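Local coordinates for uncharacterized protein (Corynebacterium glutamicum, PDB 2NSF), which binds a zinc ion and probably catalyses the mycothiol-dependent isomerisation of maleylpyruvate, at residues F178-L189 and L232-R242. Sequence-based numbering, arbitrary orientation.
Sequences FGDIPEVILRTL and LAGIVRYAAGR. With SO4 (sulfate ion), chain D.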
loop_
_atom_site.group_PDB
_atom_site.type_symbol
_atom_site.label_atom_id
_atom_site.label_comp_id
_atom_site.label_asym_id
_atom_site.label_seq_id
_atom_site.Cartn_x
_atom_site.Cartn_y
_atom_site.Cartn_z
ATOM N N PHE A 178 3.159 -12.078 -0.618
ATOM C CA PHE A 178 1.778 -11.621 -0.741
ATOM C C PHE A 178 0.886 -12.628 -0.017
ATOM O O PHE A 178 -0.207 -12.295 0.442
ATOM C CB PHE A 178 1.384 -11.505 -2.217
ATOM C CG PHE A 178 1.785 -10.199 -2.841
ATOM C CD1 PHE A 178 0.919 -9.110 -2.816
ATOM C CD2 PHE A 178 3.056 -10.032 -3.385
ATOM C CE1 PHE A 178 1.314 -7.864 -3.320
ATOM C CE2 PHE A 178 3.462 -8.795 -3.890
ATOM C CZ PHE A 178 2.590 -7.708 -3.858
ATOM N N GLY A 179 1.378 -13.861 0.091
ATOM C CA GLY A 179 0.635 -14.905 0.778
ATOM C C GLY A 179 0.501 -14.617 2.260
ATOM O O GLY A 179 -0.404 -15.131 2.921
ATOM N N ASP A 180 1.402 -13.791 2.788
ATOM C CA ASP A 180 1.378 -13.413 4.201
ATOM C C ASP A 180 0.263 -12.420 4.515
ATOM O O ASP A 180 -0.169 -12.290 5.661
ATOM C CB ASP A 180 2.703 -12.753 4.619
ATOM C CG ASP A 180 3.854 -13.728 4.684
ATOM O OD1 ASP A 180 3.615 -14.918 4.992
ATOM O OD2 ASP A 180 5.006 -13.297 4.449
ATOM N N ILE A 181 -0.200 -11.718 3.488
ATOM C CA ILE A 181 -1.220 -10.690 3.665
ATOM C C ILE A 181 -2.629 -11.211 3.897
ATOM O O ILE A 181 -3.135 -12.026 3.118
ATOM C CB ILE A 181 -1.239 -9.744 2.447
ATOM C CG1 ILE A 181 0.166 -9.181 2.214
ATOM C CG2 ILE A 181 -2.239 -8.615 2.671
ATOM C CD1 ILE A 181 0.315 -8.427 0.905
ATOM N N PRO A 182 -3.281 -10.752 4.982
ATOM C CA PRO A 182 -4.645 -11.175 5.306
ATOM C C PRO A 182 -5.549 -11.043 4.086
ATOM O O PRO A 182 -5.502 -10.050 3.361
ATOM C CB PRO A 182 -5.041 -10.226 6.427
ATOM C CG PRO A 182 -3.749 -10.048 7.161
ATOM C CD PRO A 182 -2.754 -9.854 6.027
ATOM N N GLU A 183 -6.377 -12.056 3.867
ATOM C CA GLU A 183 -7.274 -12.075 2.726
ATOM C C GLU A 183 -8.151 -10.829 2.578
ATOM O O GLU A 183 -8.366 -10.354 1.465
ATOM C CB GLU A 183 -8.143 -13.327 2.795
ATOM C CG GLU A 183 -9.003 -13.563 1.574
ATOM C CD GLU A 183 -9.716 -14.896 1.645
ATOM O OE1 GLU A 183 -9.021 -15.926 1.757
ATOM O OE2 GLU A 183 -10.962 -14.915 1.594
ATOM N N VAL A 184 -8.663 -10.297 3.684
ATOM C CA VAL A 184 -9.517 -9.119 3.591
ATOM C C VAL A 184 -8.756 -7.962 2.939
ATOM O O VAL A 184 -9.335 -7.166 2.196
ATOM C CB VAL A 184 -10.063 -8.693 4.985
ATOM C CG1 VAL A 184 -8.932 -8.194 5.874
ATOM C CG2 VAL A 184 -11.141 -7.631 4.815
ATOM N N ILE A 185 -7.455 -7.884 3.193
ATOM C CA ILE A 185 -6.646 -6.833 2.593
ATOM C C ILE A 185 -6.391 -7.139 1.121
ATOM O O ILE A 185 -6.458 -6.246 0.278
ATOM C CB ILE A 185 -5.314 -6.658 3.353
ATOM C CG1 ILE A 185 -5.597 -5.995 4.707
ATOM C CG2 ILE A 185 -4.337 -5.815 2.531
ATOM C CD1 ILE A 185 -4.401 -5.908 5.616
ATOM N N LEU A 186 -6.118 -8.401 0.802
ATOM C CA LEU A 186 -5.885 -8.787 -0.588
ATOM C C LEU A 186 -7.142 -8.567 -1.437
ATOM O O LEU A 186 -7.058 -8.071 -2.564
ATOM C CB LEU A 186 -5.466 -10.261 -0.676
ATOM C CG LEU A 186 -4.073 -10.623 -0.150
ATOM C CD1 LEU A 186 -3.851 -12.121 -0.293
ATOM C CD2 LEU A 186 -3.009 -9.854 -0.939
ATOM N N ARG A 187 -8.303 -8.937 -0.900
ATOM C CA ARG A 187 -9.555 -8.762 -1.632
ATOM C C ARG A 187 -9.819 -7.288 -1.900
ATOM O O ARG A 187 -10.266 -6.915 -2.987
ATOM C CB ARG A 187 -10.742 -9.349 -0.861
ATOM C CG ARG A 187 -10.776 -10.869 -0.800
ATOM C CD ARG A 187 -12.152 -11.357 -0.348
ATOM N NE ARG A 187 -12.563 -10.744 0.913
ATOM C CZ ARG A 187 -12.399 -11.297 2.111
ATOM N NH1 ARG A 187 -11.836 -12.493 2.227
ATOM N NH2 ARG A 187 -12.788 -10.648 3.199
ATOM N N THR A 188 -9.545 -6.451 -0.906
ATOM C CA THR A 188 -9.764 -5.018 -1.061
ATOM C C THR A 188 -8.790 -4.437 -2.086
ATOM O O THR A 188 -9.153 -3.549 -2.861
ATOM C CB THR A 188 -9.622 -4.287 0.291
ATOM O OG1 THR A 188 -10.515 -4.884 1.244
ATOM C CG2 THR A 188 -9.992 -2.809 0.140
ATOM N N LEU A 189 -7.558 -4.943 -2.103
ATOM C CA LEU A 189 -6.562 -4.478 -3.068
ATOM C C LEU A 189 -6.939 -4.876 -4.495
ATOM O O LEU A 189 -6.794 -4.085 -5.430
ATOM C CB LEU A 189 -5.177 -5.059 -2.748
ATOM C CG LEU A 189 -4.377 -4.455 -1.597
ATOM C CD1 LEU A 189 -3.107 -5.285 -1.367
ATOM C CD2 LEU A 189 -4.023 -3.006 -1.930
ATOM N N LEU A 232 -5.758 -15.568 -4.927
ATOM C CA LEU A 232 -5.884 -14.142 -4.651
ATOM C C LEU A 232 -4.512 -13.485 -4.492
ATOM O O LEU A 232 -4.264 -12.406 -5.031
ATOM C CB LEU A 232 -6.729 -13.925 -3.395
ATOM C CG LEU A 232 -7.099 -12.492 -3.016
ATOM C CD1 LEU A 232 -7.944 -11.851 -4.119
ATOM C CD2 LEU A 232 -7.858 -12.506 -1.698
ATOM N N ALA A 233 -3.609 -14.136 -3.760
ATOM C CA ALA A 233 -2.276 -13.570 -3.573
ATOM C C ALA A 233 -1.591 -13.432 -4.932
ATOM O O ALA A 233 -0.888 -12.457 -5.192
ATOM C CB ALA A 233 -1.450 -14.458 -2.657
ATOM N N GLY A 234 -1.813 -14.415 -5.799
ATOM C CA GLY A 234 -1.212 -14.384 -7.119
ATOM C C GLY A 234 -1.690 -13.239 -7.998
ATOM O O GLY A 234 -0.877 -12.572 -8.646
ATOM N N ILE A 235 -2.997 -12.992 -8.037
ATOM C CA ILE A 235 -3.482 -11.914 -8.889
ATOM C C ILE A 235 -3.171 -10.547 -8.311
ATOM O O ILE A 235 -2.996 -9.597 -9.059
ATOM C CB ILE A 235 -5.004 -12.026 -9.203
ATOM C CG1 ILE A 235 -5.845 -11.926 -7.933
ATOM C CG2 ILE A 235 -5.273 -13.337 -9.938
ATOM C CD1 ILE A 235 -7.341 -11.802 -8.208
ATOM N N VAL A 236 -3.085 -10.442 -6.987
ATOM C CA VAL A 236 -2.758 -9.157 -6.387
ATOM C C VAL A 236 -1.281 -8.833 -6.630
ATOM O O VAL A 236 -0.948 -7.691 -6.930
ATOM C CB VAL A 236 -3.085 -9.129 -4.879
ATOM C CG1 VAL A 236 -2.593 -7.814 -4.255
ATOM C CG2 VAL A 236 -4.596 -9.247 -4.688
ATOM N N ARG A 237 -0.393 -9.821 -6.518
ATOM C CA ARG A 237 1.025 -9.553 -6.788
ATOM C C ARG A 237 1.125 -9.061 -8.229
ATOM O O ARG A 237 1.847 -8.107 -8.530
ATOM C CB ARG A 237 1.883 -10.818 -6.633
ATOM C CG ARG A 237 3.318 -10.656 -7.159
ATOM C CD ARG A 237 4.123 -11.959 -7.110
ATOM N NE ARG A 237 4.719 -12.214 -5.797
ATOM C CZ ARG A 237 5.786 -11.579 -5.315
ATOM N NH1 ARG A 237 6.252 -11.883 -4.112
ATOM N NH2 ARG A 237 6.393 -10.643 -6.036
ATOM N N TYR A 238 0.389 -9.725 -9.115
ATOM C CA TYR A 238 0.375 -9.373 -10.530
ATOM C C TYR A 238 -0.180 -7.970 -10.771
ATOM O O TYR A 238 0.452 -7.153 -11.443
ATOM C CB TYR A 238 -0.465 -10.393 -11.317
ATOM C CG TYR A 238 -0.764 -9.967 -12.738
ATOM C CD1 TYR A 238 0.227 -9.982 -13.721
ATOM C CD2 TYR A 238 -2.035 -9.515 -13.094
ATOM C CE1 TYR A 238 -0.042 -9.558 -15.027
ATOM C CE2 TYR A 238 -2.315 -9.086 -14.394
ATOM C CZ TYR A 238 -1.313 -9.110 -15.352
ATOM O OH TYR A 238 -1.582 -8.685 -16.632
ATOM N N ALA A 239 -1.359 -7.692 -10.222
ATOM C CA ALA A 239 -1.995 -6.388 -10.406
ATOM C C ALA A 239 -1.151 -5.264 -9.821
ATOM O O ALA A 239 -1.159 -4.138 -10.327
ATOM C CB ALA A 239 -3.383 -6.387 -9.767
ATOM N N ALA A 240 -0.419 -5.575 -8.757
ATOM C CA ALA A 240 0.429 -4.588 -8.100
ATOM C C ALA A 240 1.736 -4.348 -8.852
ATOM O O ALA A 240 2.590 -3.576 -8.399
ATOM C CB ALA A 240 0.719 -5.029 -6.663
ATOM N N GLY A 241 1.889 -5.002 -9.998
ATOM C CA GLY A 241 3.082 -4.842 -10.809
ATOM C C GLY A 241 4.298 -5.519 -10.212
ATOM O O GLY A 241 5.438 -5.169 -10.517
ATOM N N ARG A 242 4.061 -6.508 -9.362
ATOM C CA ARG A 242 5.173 -7.184 -8.738
ATOM C C ARG A 242 5.485 -8.589 -9.227
ATOM O O ARG A 242 6.206 -9.334 -8.567
ATOM C CB ARG A 242 5.008 -7.137 -7.233
ATOM C CG ARG A 242 5.541 -5.829 -6.676
ATOM C CD ARG A 242 4.594 -5.215 -5.690
ATOM N NE ARG A 242 5.146 -4.042 -5.013
ATOM C CZ ARG A 242 4.639 -2.816 -5.119
ATOM N NH1 ARG A 242 5.185 -1.806 -4.455
ATOM N NH2 ARG A 242 3.594 -2.594 -5.904
HETATM S S SO4 D . 3.662 -15.067 -3.258
HETATM O O1 SO4 D . 5.047 -15.508 -2.980
HETATM O O2 SO4 D . 2.887 -14.703 -2.054
HETATM O O3 SO4 D . 3.546 -14.100 -4.367
HETATM O O4 SO4 D . 3.004 -16.257 -3.763
#
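Phe178 lies flat against the helix 232-239. Arg237 CA sits over the ring centre, 3.7 Å from the centroid, a CH-pi contact. Arg237 CB covers the same face near Phe178 CD2. Arg237 CG is anti to its own N (chi1 169°), which carries the chain past the ring. The bend at chi3 brings the guanidinium back over Phe178 CD2, steeply turned to the ring, with a sulfate at its edge. Arg237 NE meets SO4 O3 at 2.6 Å in a nearly straight bond (176°). Gly179 N holds SO4 O2 at 2.8 Å, so the anion joins both segments. Arg242 CD touches the ring edge at Phe178 CZ (3.7 Å).

Between the helices, Leu186 CD2 and Leu189 CD1 both pack on Val236 CG1. Leu232 CD2 presses tightly on Leu186 CB (3.4 Å) and also meets the aliphatic CG atoms of Glu183 and Arg187. The helices 183-189 and 232-239 cross here at 46°.

In the second shell, Arg237 NH2 donates in its guanidinium plane to O of Arg242, whose N closes the Schellman motif around Gly241. Arg242 salt-bridges Asp171 near the zinc ligand His168. Without direct hydrogen bonds across, apolar and CH-pi packing joins the segments. The sulfate, probably from crystallisation, marks an anion-accepting spot but proves no natural ligand.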